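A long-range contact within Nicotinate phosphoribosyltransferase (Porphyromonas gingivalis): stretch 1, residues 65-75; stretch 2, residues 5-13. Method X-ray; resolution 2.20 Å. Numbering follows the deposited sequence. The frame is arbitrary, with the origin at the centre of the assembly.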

# COMPACT_ATOMS: atom_id res chain seq x y z
N ASP A 65 -15.32 -3.04 -20.04
CA ASP A 65 -15.96 -3.42 -18.78
C ASP A 65 -15.23 -2.83 -17.59
O ASP A 65 -15.86 -2.42 -16.61
CB ASP A 65 -16.02 -4.94 -18.62
CG ASP A 65 -17.04 -5.58 -19.54
OD1 ASP A 65 -18.01 -4.90 -19.94
OD2 ASP A 65 -16.87 -6.79 -19.86
N GLU A 66 -13.90 -2.80 -17.65
CA GLU A 66 -13.12 -2.25 -16.55
C GLU A 66 -13.39 -0.76 -16.41
O GLU A 66 -13.51 -0.24 -15.31
CB GLU A 66 -11.63 -2.51 -16.76
CG GLU A 66 -11.30 -4.00 -16.77
CD GLU A 66 -9.82 -4.27 -16.98
OE1 GLU A 66 -9.19 -3.57 -17.81
OE2 GLU A 66 -9.30 -5.19 -16.32
N LYS A 67 -13.50 -0.07 -17.54
CA LYS A 67 -13.78 1.36 -17.52
C LYS A 67 -15.14 1.61 -16.86
O LYS A 67 -15.27 2.52 -16.04
CB LYS A 67 -13.78 1.94 -18.94
CG LYS A 67 -13.96 3.44 -18.97
CD LYS A 67 -14.10 3.98 -20.39
CE LYS A 67 -14.46 5.45 -20.38
NZ LYS A 67 -14.70 6.03 -21.74
N GLU A 68 -16.15 0.82 -17.23
CA GLU A 68 -17.48 0.97 -16.64
C GLU A 68 -17.44 0.67 -15.15
O GLU A 68 -18.15 1.30 -14.36
CB GLU A 68 -18.47 0.03 -17.32
CG GLU A 68 -18.86 0.46 -18.73
CD GLU A 68 -19.68 -0.60 -19.46
OE1 GLU A 68 -20.64 -1.15 -18.86
OE2 GLU A 68 -19.36 -0.88 -20.64
N PHE A 69 -16.61 -0.30 -14.76
CA PHE A 69 -16.47 -0.65 -13.36
C PHE A 69 -15.88 0.54 -12.59
O PHE A 69 -16.38 0.91 -11.52
CB PHE A 69 -15.53 -1.85 -13.21
CG PHE A 69 -15.18 -2.17 -11.78
CD1 PHE A 69 -16.12 -2.75 -10.93
CD2 PHE A 69 -13.92 -1.87 -11.29
CE1 PHE A 69 -15.80 -3.03 -9.60
CE2 PHE A 69 -13.59 -2.15 -9.97
CZ PHE A 69 -14.54 -2.73 -9.12
N LEU A 70 -14.83 1.14 -13.13
CA LEU A 70 -14.20 2.28 -12.48
C LEU A 70 -15.20 3.42 -12.30
O LEU A 70 -15.24 4.07 -11.25
CB LEU A 70 -12.99 2.78 -13.28
CG LEU A 70 -11.80 1.82 -13.40
CD1 LEU A 70 -10.72 2.47 -14.24
CD2 LEU A 70 -11.27 1.48 -12.01
N GLN A 71 -16.00 3.67 -13.33
CA GLN A 71 -16.98 4.75 -13.27
C GLN A 71 -18.04 4.47 -12.21
O GLN A 71 -18.49 5.39 -11.53
CB GLN A 71 -17.64 4.93 -14.64
CG GLN A 71 -16.65 5.26 -15.73
CD GLN A 71 -17.28 5.23 -17.12
OE1 GLN A 71 -18.00 4.29 -17.46
NE2 GLN A 71 -17.00 6.24 -17.92
N ARG A 72 -18.43 3.21 -12.06
CA ARG A 72 -19.46 2.87 -11.09
C ARG A 72 -18.97 2.64 -9.67
O ARG A 72 -19.62 3.07 -8.73
CB ARG A 72 -20.23 1.63 -11.56
CG ARG A 72 -20.98 1.87 -12.85
CD ARG A 72 -21.68 0.64 -13.38
NE ARG A 72 -22.34 0.92 -14.65
CZ ARG A 72 -22.97 0.02 -15.40
NH1 ARG A 72 -23.02 -1.25 -15.02
NH2 ARG A 72 -23.55 0.40 -16.53
N GLU A 73 -17.83 1.97 -9.52
CA GLU A 73 -17.31 1.65 -8.21
C GLU A 73 -16.24 2.55 -7.61
O GLU A 73 -16.02 2.52 -6.40
CB GLU A 73 -16.81 0.21 -8.21
CG GLU A 73 -17.90 -0.80 -8.51
CD GLU A 73 -19.08 -0.65 -7.57
OE1 GLU A 73 -18.86 -0.70 -6.33
OE2 GLU A 73 -20.22 -0.48 -8.06
N LEU A 74 -15.57 3.34 -8.44
CA LEU A 74 -14.54 4.25 -7.93
C LEU A 74 -14.84 5.65 -8.41
O LEU A 74 -14.01 6.29 -9.08
CB LEU A 74 -13.14 3.82 -8.39
CG LEU A 74 -12.52 2.56 -7.75
CD1 LEU A 74 -13.26 1.32 -8.21
CD2 LEU A 74 -11.05 2.47 -8.12
N PRO A 75 -16.04 6.16 -8.06
CA PRO A 75 -16.49 7.50 -8.46
C PRO A 75 -15.61 8.65 -7.98
O PRO A 75 -15.65 9.73 -8.57
CB PRO A 75 -17.91 7.57 -7.89
CG PRO A 75 -17.80 6.75 -6.65
CD PRO A 75 -17.01 5.55 -7.13
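Stretch 2 5-13: RSILDTDLY

A loop with a beta turn near the start of the chain, residues 5-13, lies along one side of the helix that ends at Glu-73, held by a buried hydrogen bond at one end and by leucine packing at two places, Leu-8 and Leu-12. The contact is modest, with 283 Å² buried between the two stretches, both sides summed, and it joins residues at least 58 positions apart in sequence. Stretch 1 is helical through Glu-73, in a helix that begins earlier in the chain, with backbone bonds such as Leu-70 N to Glu-66 O (2.9 Å) and Leu-74 N to Leu-70 O (2.9 Å); Leu-74, at phi/psi -126/58, is the first residue to leave helical geometry. Stretch 2 runs in the same general direction: its early part faces the Glu-66 end and its later part the Leu-74 end, with CA-CA separations of 7.6 Å for Glu-66 and Leu-8 and 9.3 Å for Leu-74 and Leu-12. Up to Asp-11 it is loop and turn, with no strand. Ser-6 to Asp-9 form a type I beta turn, closed by Asp-9 N to Ser-6 O at 3.0 Å, and the chain then passes through the extended residues Thr-10 and Asp-11 and is helical by Tyr-13.

The polar end centres on Glu-66, whose CA-CB bond points toward stretch 2. With chi1 m and chi2 t, its side chain reaches the turn, where Ser-6 OG donates a short hydrogen bond of 2.5 Å to Glu-66 OE2. The same hydroxyl oxygen accepts from the backbone, Leu-8 N to Ser-6 OG at 2.9 Å, so the serine links the turn's own backbone to the helix carboxylate. A water extends this link: it accepts from Ile-7 N at 3.0 Å and donates to Glu-66 OE1 at 2.6 Å. Both carboxylate oxygens of Glu-66 are thus tied to the turn, one directly and one through water. The side chain of Ile-7 adds little, its CG2 lying 4.0 Å from Glu-66 OE1 while the end of the side chain leads away.

Leu-8 is the main apolar element of stretch 2, with 84 Å² covered by the helix. Its CA-CB bond points toward stretch 1. Leu-8 CD1 lies 3.6 Å from Glu-66 CB and 4.2 Å from Phe-69 CD2, approaching that ring obliquely, and Leu-8 CD2 makes the closest approach to Leu-70, 3.9 Å from its CD2. Glu-66, Phe-69 and Leu-70 fall on the same side of the helix, which is why one leucine can touch all three.

Beyond Leu-8 the chain draws off: Asp-9, Thr-10 and Asp-11 make no contact with stretch 1, and the carboxylates of Asp-9 and Asp-11 are hydrogen-bonded elsewhere in the structure. Contact resumes at Leu-12. Its CA-CB bond points sideways, but the end of its side chain comes nearer, bringing Leu-12 CD1 to 3.5 Å from Leu-74 CD2, a close methyl-to-methyl packing just past the helix end.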

# COMPACT_ATOMS: atom_id res chain seq x y z
N ARG A 5 -2.16 -9.53 -16.38
CA ARG A 5 -3.11 -9.53 -17.49
C ARG A 5 -4.08 -8.36 -17.51
O ARG A 5 -4.66 -8.05 -18.55
CB ARG A 5 -3.90 -10.84 -17.50
CG ARG A 5 -3.06 -12.09 -17.76
CD ARG A 5 -2.19 -11.88 -18.99
NE ARG A 5 -1.54 -13.11 -19.44
CZ ARG A 5 -2.18 -14.12 -20.03
NH1 ARG A 5 -3.49 -14.04 -20.23
NH2 ARG A 5 -1.50 -15.19 -20.41
N SER A 6 -4.27 -7.73 -16.36
CA SER A 6 -5.19 -6.60 -16.28
C SER A 6 -4.54 -5.32 -15.79
O SER A 6 -3.73 -5.33 -14.86
CB SER A 6 -6.37 -6.93 -15.36
OG SER A 6 -7.13 -5.76 -15.11
N ILE A 7 -4.91 -4.20 -16.40
CA ILE A 7 -4.35 -2.93 -15.98
C ILE A 7 -4.90 -2.58 -14.60
O ILE A 7 -4.39 -1.68 -13.93
CB ILE A 7 -4.67 -1.83 -17.02
CG1 ILE A 7 -3.62 -0.73 -16.94
CG2 ILE A 7 -6.06 -1.25 -16.78
CD1 ILE A 7 -3.58 0.16 -18.18
N LEU A 8 -5.94 -3.30 -14.16
CA LEU A 8 -6.53 -3.07 -12.84
C LEU A 8 -5.95 -4.01 -11.79
O LEU A 8 -6.31 -3.94 -10.62
CB LEU A 8 -8.05 -3.25 -12.88
CG LEU A 8 -8.89 -2.32 -13.76
CD1 LEU A 8 -10.36 -2.55 -13.43
CD2 LEU A 8 -8.50 -0.86 -13.52
N ASP A 9 -5.04 -4.89 -12.20
CA ASP A 9 -4.42 -5.82 -11.26
C ASP A 9 -3.31 -5.05 -10.54
O ASP A 9 -2.13 -5.18 -10.86
CB ASP A 9 -3.85 -7.04 -12.01
CG ASP A 9 -3.35 -8.13 -11.06
OD1 ASP A 9 -3.71 -8.12 -9.87
OD2 ASP A 9 -2.61 -9.02 -11.52
N THR A 10 -3.74 -4.24 -9.58
CA THR A 10 -2.84 -3.40 -8.80
C THR A 10 -3.63 -2.94 -7.57
O THR A 10 -4.82 -3.25 -7.44
CB THR A 10 -2.38 -2.17 -9.63
OG1 THR A 10 -1.42 -1.41 -8.88
CG2 THR A 10 -3.56 -1.29 -9.98
N ASP A 11 -2.97 -2.21 -6.68
CA ASP A 11 -3.63 -1.72 -5.48
C ASP A 11 -4.40 -0.43 -5.72
O ASP A 11 -4.01 0.41 -6.52
CB ASP A 11 -2.63 -1.50 -4.35
CG ASP A 11 -2.19 -2.80 -3.72
OD1 ASP A 11 -3.07 -3.58 -3.31
OD2 ASP A 11 -0.97 -3.03 -3.62
N LEU A 12 -5.51 -0.28 -5.00
CA LEU A 12 -6.34 0.91 -5.12
C LEU A 12 -5.55 2.19 -4.91
O LEU A 12 -5.69 3.15 -5.67
CB LEU A 12 -7.47 0.86 -4.09
CG LEU A 12 -8.28 2.16 -3.96
CD1 LEU A 12 -9.03 2.42 -5.26
CD2 LEU A 12 -9.24 2.06 -2.78
N TYR A 13 -4.68 2.21 -3.90
CA TYR A 13 -3.93 3.41 -3.60
C TYR A 13 -3.04 3.90 -4.74
O TYR A 13 -2.68 5.08 -4.78
CB TYR A 13 -3.12 3.23 -2.31
CG TYR A 13 -1.84 2.43 -2.42
CD1 TYR A 13 -0.65 3.02 -2.85
CD2 TYR A 13 -1.82 1.08 -2.06
CE1 TYR A 13 0.54 2.29 -2.90
CE2 TYR A 13 -0.63 0.34 -2.11
CZ TYR A 13 0.54 0.95 -2.53
OH TYR A 13 1.72 0.23 -2.57
O HOH W 1 -6.80 -4.17 -18.68